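Local coordinates for protein GCN5-related N-acetyltransferase (Streptococcus suis, PDB 3G3S) that probably transfers an acetyl group from acetyl-CoA to the amine of an acceptor substrate that has not been identified, at residues Y181-I187 with G216-D222; F156-G162 with A175-S180. Residues are numbered along the deposited sequence.

Contact 1: Y181-I187 with G216-D222; sequences YSAGIEI and GLYPSWD
A carboxylate on one strand reaches a serine hydroxyl on its parallel neighbour: Glu-186 OE2 accepts a 2.6 Å hydrogen bond from Ser-220 OG. Glu-186 (chi1 t, chi2 p) and Ser-220 (chi1 t) are bridge partners on one sheet face. Water 3 bridges Glu-186 OE1 (2.6 Å) and Ser-220 OG (2.9 Å); beyond the pair, Thr-19 bonds Glu-186 OE1 and Lys-104 bonds Ser-220 OG. The short strand axes, 184-187 and 218-220, approach to 4.8 Å at 22°, with Gly-184, Ile-185 and Glu-186 paired to Tyr-218, Pro-219 and Ser-220. Parallel bonding runs Tyr-218 N to Ala-183 O (2.8 Å), Ile-185 N to Tyr-218 O (3.0 Å), Ser-220 N to Ile-185 O (2.9 Å) and Ile-187 N to Ser-220 O (2.9 Å). A type I turn, Tyr-181 to Gly-184, leads into the first strand. At extended Gly-184 (phi/psi 178/-165), a CB would clash with Tyr-218 O, which lies 3.2 Å from Gly-184 CA. Tyr-181 OH meets the ring edge of Tyr-218 at CD2, 3.4 Å away. On the other face Ile-185 and Pro-219 pack against helix 200-214, while Ile-187 CD1 touches Pro-219 CB at 3.9 Å. Gly-216, with positive phi, is C-prime of the Schellman motif ending that helix; Leu-217 then leads into strand 218-223, completing the beta-alpha-beta unit of a GNAT fold.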
loop_
_atom_site.group_PDB
_atom_site.type_symbol
_atom_site.label_atom_id
_atom_site.label_comp_id
_atom_site.label_asym_id
_atom_site.label_seq_id
_atom_site.Cartn_x
_atom_site.Cartn_y
_atom_site.Cartn_z
ATOM N N TYR A 181 -3.382 -8.654 3.095
ATOM C CA TYR A 181 -3.137 -7.479 2.262
ATOM C C TYR A 181 -3.517 -6.268 3.124
ATOM O O TYR A 181 -3.951 -6.438 4.250
ATOM C CB TYR A 181 -3.855 -7.538 0.922
ATOM C CG TYR A 181 -5.357 -7.522 1.000
ATOM C CD1 TYR A 181 -6.057 -8.665 1.350
ATOM C CD2 TYR A 181 -6.078 -6.366 0.715
ATOM C CE1 TYR A 181 -7.453 -8.652 1.437
ATOM C CE2 TYR A 181 -7.469 -6.353 0.793
ATOM C CZ TYR A 181 -8.142 -7.509 1.147
ATOM O OH TYR A 181 -9.529 -7.511 1.226
ATOM N N SER A 182 -3.338 -5.076 2.589
ATOM C CA SER A 182 -3.543 -3.826 3.314
ATOM C C SER A 182 -4.850 -3.740 4.081
ATOM O O SER A 182 -4.875 -3.238 5.189
ATOM C CB SER A 182 -3.453 -2.656 2.322
ATOM O OG SER A 182 -4.325 -2.848 1.212
ATOM N N ALA A 183 -5.909 -4.276 3.504
ATOM C CA ALA A 183 -7.232 -4.161 4.092
ATOM C C ALA A 183 -7.881 -5.501 4.478
ATOM O O ALA A 183 -9.084 -5.550 4.779
ATOM C CB ALA A 183 -8.115 -3.411 3.111
ATOM N N GLY A 184 -7.133 -6.597 4.486
ATOM C CA GLY A 184 -7.786 -7.851 4.799
ATOM C C GLY A 184 -6.881 -9.037 4.745
ATOM O O GLY A 184 -5.666 -8.874 4.754
ATOM N N ILE A 185 -7.497 -10.219 4.719
ATOM C CA ILE A 185 -6.790 -11.503 4.628
ATOM C C ILE A 185 -7.506 -12.448 3.636
ATOM O O ILE A 185 -8.659 -12.227 3.252
ATOM C CB ILE A 185 -6.650 -12.238 5.993
ATOM C CG1 ILE A 185 -8.044 -12.596 6.558
ATOM C CG2 ILE A 185 -5.823 -11.411 6.971
ATOM C CD1 ILE A 185 -8.049 -13.594 7.717
ATOM N N GLU A 186 -6.783 -13.482 3.228
ATOM C CA GLU A 186 -7.302 -14.529 2.366
ATOM C C GLU A 186 -7.404 -15.746 3.255
ATOM O O GLU A 186 -6.402 -16.188 3.835
ATOM C CB GLU A 186 -6.356 -14.785 1.201
ATOM C CG GLU A 186 -6.922 -15.705 0.162
ATOM C CD GLU A 186 -8.002 -15.050 -0.668
ATOM O OE1 GLU A 186 -7.682 -14.314 -1.634
ATOM O OE2 GLU A 186 -9.169 -15.302 -0.365
ATOM N N ILE A 187 -8.619 -16.285 3.396
ATOM C CA ILE A 187 -8.853 -17.342 4.339
ATOM C C ILE A 187 -8.463 -18.731 3.868
ATOM O O ILE A 187 -8.595 -19.085 2.700
ATOM C CB ILE A 187 -10.366 -17.368 4.789
ATOM C CG1 ILE A 187 -10.677 -16.108 5.534
ATOM C CG2 ILE A 187 -10.671 -18.644 5.630
ATOM C CD1 ILE A 187 -12.132 -16.064 6.091
ATOM N N GLY A 216 -11.764 -4.337 11.355
ATOM C CA GLY A 216 -11.886 -3.616 10.089
ATOM C C GLY A 216 -11.218 -4.269 8.883
ATOM O O GLY A 216 -11.007 -3.616 7.871
ATOM N N LEU A 217 -10.921 -5.558 8.978
ATOM C CA LEU A 217 -10.297 -6.303 7.896
ATOM C C LEU A 217 -11.356 -7.025 7.085
ATOM O O LEU A 217 -12.355 -7.471 7.641
ATOM C CB LEU A 217 -9.329 -7.334 8.479
ATOM C CG LEU A 217 -8.228 -6.759 9.361
ATOM C CD1 LEU A 217 -7.453 -7.858 10.023
ATOM C CD2 LEU A 217 -7.329 -5.858 8.543
ATOM N N TYR A 218 -11.185 -7.100 5.769
ATOM C CA TYR A 218 -12.100 -7.882 4.946
ATOM C C TYR A 218 -11.611 -9.321 4.920
ATOM O O TYR A 218 -10.430 -9.564 4.591
ATOM C CB TYR A 218 -12.207 -7.370 3.514
ATOM C CG TYR A 218 -13.071 -8.270 2.679
ATOM C CD1 TYR A 218 -14.440 -8.314 2.885
ATOM C CD2 TYR A 218 -12.530 -9.130 1.712
ATOM C CE1 TYR A 218 -15.255 -9.162 2.161
ATOM C CE2 TYR A 218 -13.358 -9.977 0.968
ATOM C CZ TYR A 218 -14.733 -9.978 1.211
ATOM O OH TYR A 218 -15.574 -10.796 0.507
ATOM N N PRO A 219 -12.459 -10.283 5.340
ATOM C CA PRO A 219 -12.113 -11.696 5.282
ATOM C C PRO A 219 -12.490 -12.290 3.931
ATOM O O PRO A 219 -13.650 -12.555 3.642
ATOM C CB PRO A 219 -12.948 -12.301 6.410
ATOM C CG PRO A 219 -14.147 -11.411 6.498
ATOM C CD PRO A 219 -13.784 -10.074 5.970
ATOM N N SER A 220 -11.495 -12.469 3.067
ATOM C CA SER A 220 -11.761 -13.022 1.726
ATOM C C SER A 220 -11.850 -14.530 1.667
ATOM O O SER A 220 -11.107 -15.233 2.380
ATOM C CB SER A 220 -10.619 -12.624 0.769
ATOM O OG SER A 220 -10.777 -13.236 -0.485
ATOM N N TRP A 221 -12.700 -15.031 0.779
ATOM C CA TRP A 221 -12.821 -16.472 0.527
ATOM C C TRP A 221 -12.665 -16.765 -0.967
ATOM O O TRP A 221 -13.325 -16.148 -1.814
ATOM C CB TRP A 221 -14.173 -16.991 0.985
ATOM C CG TRP A 221 -14.278 -18.470 1.145
ATOM C CD1 TRP A 221 -14.366 -19.408 0.157
ATOM C CD2 TRP A 221 -14.391 -19.180 2.371
ATOM N NE1 TRP A 221 -14.502 -20.660 0.689
ATOM C CE2 TRP A 221 -14.525 -20.561 2.049
ATOM C CE3 TRP A 221 -14.377 -18.797 3.717
ATOM C CZ2 TRP A 221 -14.616 -21.552 3.021
ATOM C CZ3 TRP A 221 -14.482 -19.796 4.693
ATOM C CH2 TRP A 221 -14.602 -21.155 4.331
ATOM N N ASP A 222 -11.789 -17.706 -1.293
ATOM C CA ASP A 222 -11.612 -18.147 -2.655
ATOM C C ASP A 222 -11.660 -19.677 -2.531
ATOM O O ASP A 222 -10.774 -20.298 -1.960
ATOM C CB ASP A 222 -10.308 -17.631 -3.233
ATOM C CG ASP A 222 -10.260 -17.685 -4.719
ATOM O OD1 ASP A 222 -11.032 -16.981 -5.393
ATOM O OD2 ASP A 222 -9.331 -18.371 -5.233
HETATM O O HOH W 1 -11.060 -3.792 4.683
HETATM O O HOH W 2 -9.675 -18.100 0.514
HETATM O O HOH W 3 -9.604 -13.521 -3.172
#

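Contact 2: F156-G162 with A175-S180; sequences FLDLGLG and ASSYAS
Phe-156, its chi1 t, lays its ring beside two serines, with CZ 3.5 Å from Ser-176 OG, which lies at the ring edge, and CE1 3.6 Å from Ser-177 OG. The ring also meets Tyr-150 edge-to-face. Helix 156-159 closes with Gly-160 N bonded to Phe-156 O at 2.7 Å; Gly-160 then leaves helical geometry (phi/psi -99/177), and the chain extends through Leu-161 into Gly-162. A CB on Gly-160 would clash with both Ser-177 OG and Phe-156 CD1, so the close passage depends on the missing side chain. Ser-177 (chi1 p) pairs twice with Leu-161: its OG accepts from Leu-161 N at 2.8 Å, and its N donates to Leu-161 O at 2.8 Å, with a bent angle of 130°. Ser-180 (chi1 m) gives its OG hydrogen to Leu-159 O at 2.6 Å and has Tyr-150 as a further partner. Gly-162 and Ser-176 form an antiparallel non-hydrogen-bonded pair, CA atoms 3.8 Å apart; a CB on Gly-162 would strike Ser-176 OG, which bonds Leu-146 O. Segment 175-180 turns a corner at Tyr-178, so Ser-177 and Ser-180 both face the chain leaving the helix. Helix 153-159 thus runs into strand 162-167, the first arm of an antiparallel beta hairpin with strand 170-181.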
loop_
_atom_site.group_PDB
_atom_site.type_symbol
_atom_site.label_atom_id
_atom_site.label_comp_id
_atom_site.label_asym_id
_atom_site.label_seq_id
_atom_site.Cartn_x
_atom_site.Cartn_y
_atom_site.Cartn_z
ATOM N N PHE A 156 3.793 -13.707 11.258
ATOM C CA PHE A 156 2.424 -14.197 11.350
ATOM C C PHE A 156 1.650 -13.417 12.390
ATOM O O PHE A 156 0.549 -12.978 12.126
ATOM C CB PHE A 156 2.326 -15.675 11.696
ATOM C CG PHE A 156 0.910 -16.122 11.867
ATOM C CD1 PHE A 156 0.134 -16.397 10.751
ATOM C CD2 PHE A 156 0.334 -16.207 13.133
ATOM C CE1 PHE A 156 -1.187 -16.770 10.868
ATOM C CE2 PHE A 156 -1.001 -16.591 13.272
ATOM C CZ PHE A 156 -1.767 -16.845 12.126
ATOM N N LEU A 157 2.224 -13.236 13.572
ATOM C CA LEU A 157 1.514 -12.487 14.616
ATOM C C LEU A 157 1.323 -11.010 14.242
ATOM O O LEU A 157 0.326 -10.409 14.575
ATOM C CB LEU A 157 2.241 -12.622 15.967
ATOM C CG LEU A 157 2.167 -13.985 16.651
ATOM C CD1 LEU A 157 2.955 -13.994 17.945
ATOM C CD2 LEU A 157 0.719 -14.380 16.911
ATOM N N ASP A 158 2.262 -10.431 13.508
ATOM C CA ASP A 158 2.156 -9.050 13.112
ATOM C C ASP A 158 1.104 -8.823 12.021
ATOM O O ASP A 158 0.222 -7.953 12.163
ATOM C CB ASP A 158 3.523 -8.601 12.618
ATOM C CG ASP A 158 3.585 -7.122 12.332
ATOM O OD1 ASP A 158 2.876 -6.334 13.018
ATOM O OD2 ASP A 158 4.364 -6.747 11.422
ATOM N N LEU A 159 1.174 -9.624 10.951
ATOM C CA LEU A 159 0.324 -9.457 9.761
ATOM C C LEU A 159 -0.798 -10.476 9.567
ATOM O O LEU A 159 -1.732 -10.225 8.804
ATOM C CB LEU A 159 1.204 -9.519 8.506
ATOM C CG LEU A 159 2.419 -8.581 8.428
ATOM C CD1 LEU A 159 3.089 -8.740 7.054
ATOM C CD2 LEU A 159 2.031 -7.144 8.657
ATOM N N GLY A 160 -0.691 -11.631 10.208
ATOM C CA GLY A 160 -1.672 -12.684 10.032
ATOM C C GLY A 160 -2.669 -12.702 11.165
ATOM O O GLY A 160 -2.550 -11.955 12.130
ATOM N N LEU A 161 -3.641 -13.594 11.046
ATOM C CA LEU A 161 -4.687 -13.749 12.029
ATOM C C LEU A 161 -5.301 -15.135 11.817
ATOM O O LEU A 161 -5.550 -15.560 10.668
ATOM C CB LEU A 161 -5.751 -12.663 11.840
ATOM C CG LEU A 161 -6.923 -12.689 12.830
ATOM C CD1 LEU A 161 -6.393 -12.404 14.227
ATOM C CD2 LEU A 161 -7.999 -11.702 12.431
ATOM N N GLY A 162 -5.546 -15.842 12.914
ATOM C CA GLY A 162 -6.169 -17.141 12.804
ATOM C C GLY A 162 -6.637 -17.722 14.105
ATOM O O GLY A 162 -6.286 -17.242 15.186
ATOM N N ALA A 175 -9.080 -21.985 11.050
ATOM C CA ALA A 175 -9.389 -21.002 10.012
ATOM C C ALA A 175 -8.386 -19.903 10.221
ATOM O O ALA A 175 -8.313 -19.331 11.309
ATOM C CB ALA A 175 -10.787 -20.469 10.140
ATOM N N SER A 176 -7.582 -19.610 9.211
ATOM C CA SER A 176 -6.494 -18.643 9.385
ATOM C C SER A 176 -6.161 -17.905 8.105
ATOM O O SER A 176 -6.706 -18.180 7.047
ATOM C CB SER A 176 -5.235 -19.360 9.926
ATOM O OG SER A 176 -4.155 -18.481 10.169
ATOM N N SER A 177 -5.284 -16.923 8.235
ATOM C CA SER A 177 -4.894 -16.124 7.123
ATOM C C SER A 177 -3.825 -16.841 6.299
ATOM O O SER A 177 -2.714 -17.006 6.771
ATOM C CB SER A 177 -4.343 -14.797 7.617
ATOM O OG SER A 177 -3.369 -15.010 8.605
ATOM N N TYR A 178 -4.186 -17.272 5.096
ATOM C CA TYR A 178 -3.203 -17.834 4.149
ATOM C C TYR A 178 -2.260 -16.721 3.655
ATOM O O TYR A 178 -1.040 -16.931 3.340
ATOM C CB TYR A 178 -3.959 -18.407 2.964
ATOM C CG TYR A 178 -3.089 -19.132 1.931
ATOM C CD1 TYR A 178 -2.783 -20.497 2.084
ATOM C CD2 TYR A 178 -2.634 -18.489 0.802
ATOM C CE1 TYR A 178 -2.006 -21.174 1.133
ATOM C CE2 TYR A 178 -1.840 -19.168 -0.157
ATOM C CZ TYR A 178 -1.543 -20.502 0.017
ATOM O OH TYR A 178 -0.776 -21.154 -0.935
ATOM N N ALA A 179 -2.853 -15.534 3.558
ATOM C CA ALA A 179 -2.207 -14.303 3.182
ATOM C C ALA A 179 -2.992 -13.123 3.780
ATOM O O ALA A 179 -4.153 -13.249 4.235
ATOM C CB ALA A 179 -2.132 -14.177 1.657
ATOM N N SER A 180 -2.317 -11.990 3.741
ATOM C CA SER A 180 -2.776 -10.692 4.231
ATOM C C SER A 180 -2.489 -9.626 3.196
ATOM O O SER A 180 -1.445 -9.671 2.516
ATOM C CB SER A 180 -1.981 -10.289 5.478
ATOM O OG SER A 180 -2.012 -11.272 6.454
#

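How the contacts relate
Strand 170-181 runs on from contact 2 into the turn that opens contact 1, and the two contact centres lie about 9 Å apart. Antiparallel pairing connects them directly. Tyr-178 N lies 2.8 Å from Glu-186 O, a probable hydrogen bond. Another probable one joins Glu-186 N to Ala-179 O at 2.8 Å. Contact 2 thus joins helix to hairpin, and contact 1 adds a parallel neighbour, illustrating how one sheet accommodates both strand directions. In GNAT enzymes two parting parallel strands, here probably 184-191 and 218-223, commonly frame the acetyl-CoA site; a cacodylate ion, probably from the crystallisation liquor, lies about 3 Å (nearest atoms) from the Trp-221 side chain and may mark a pocket.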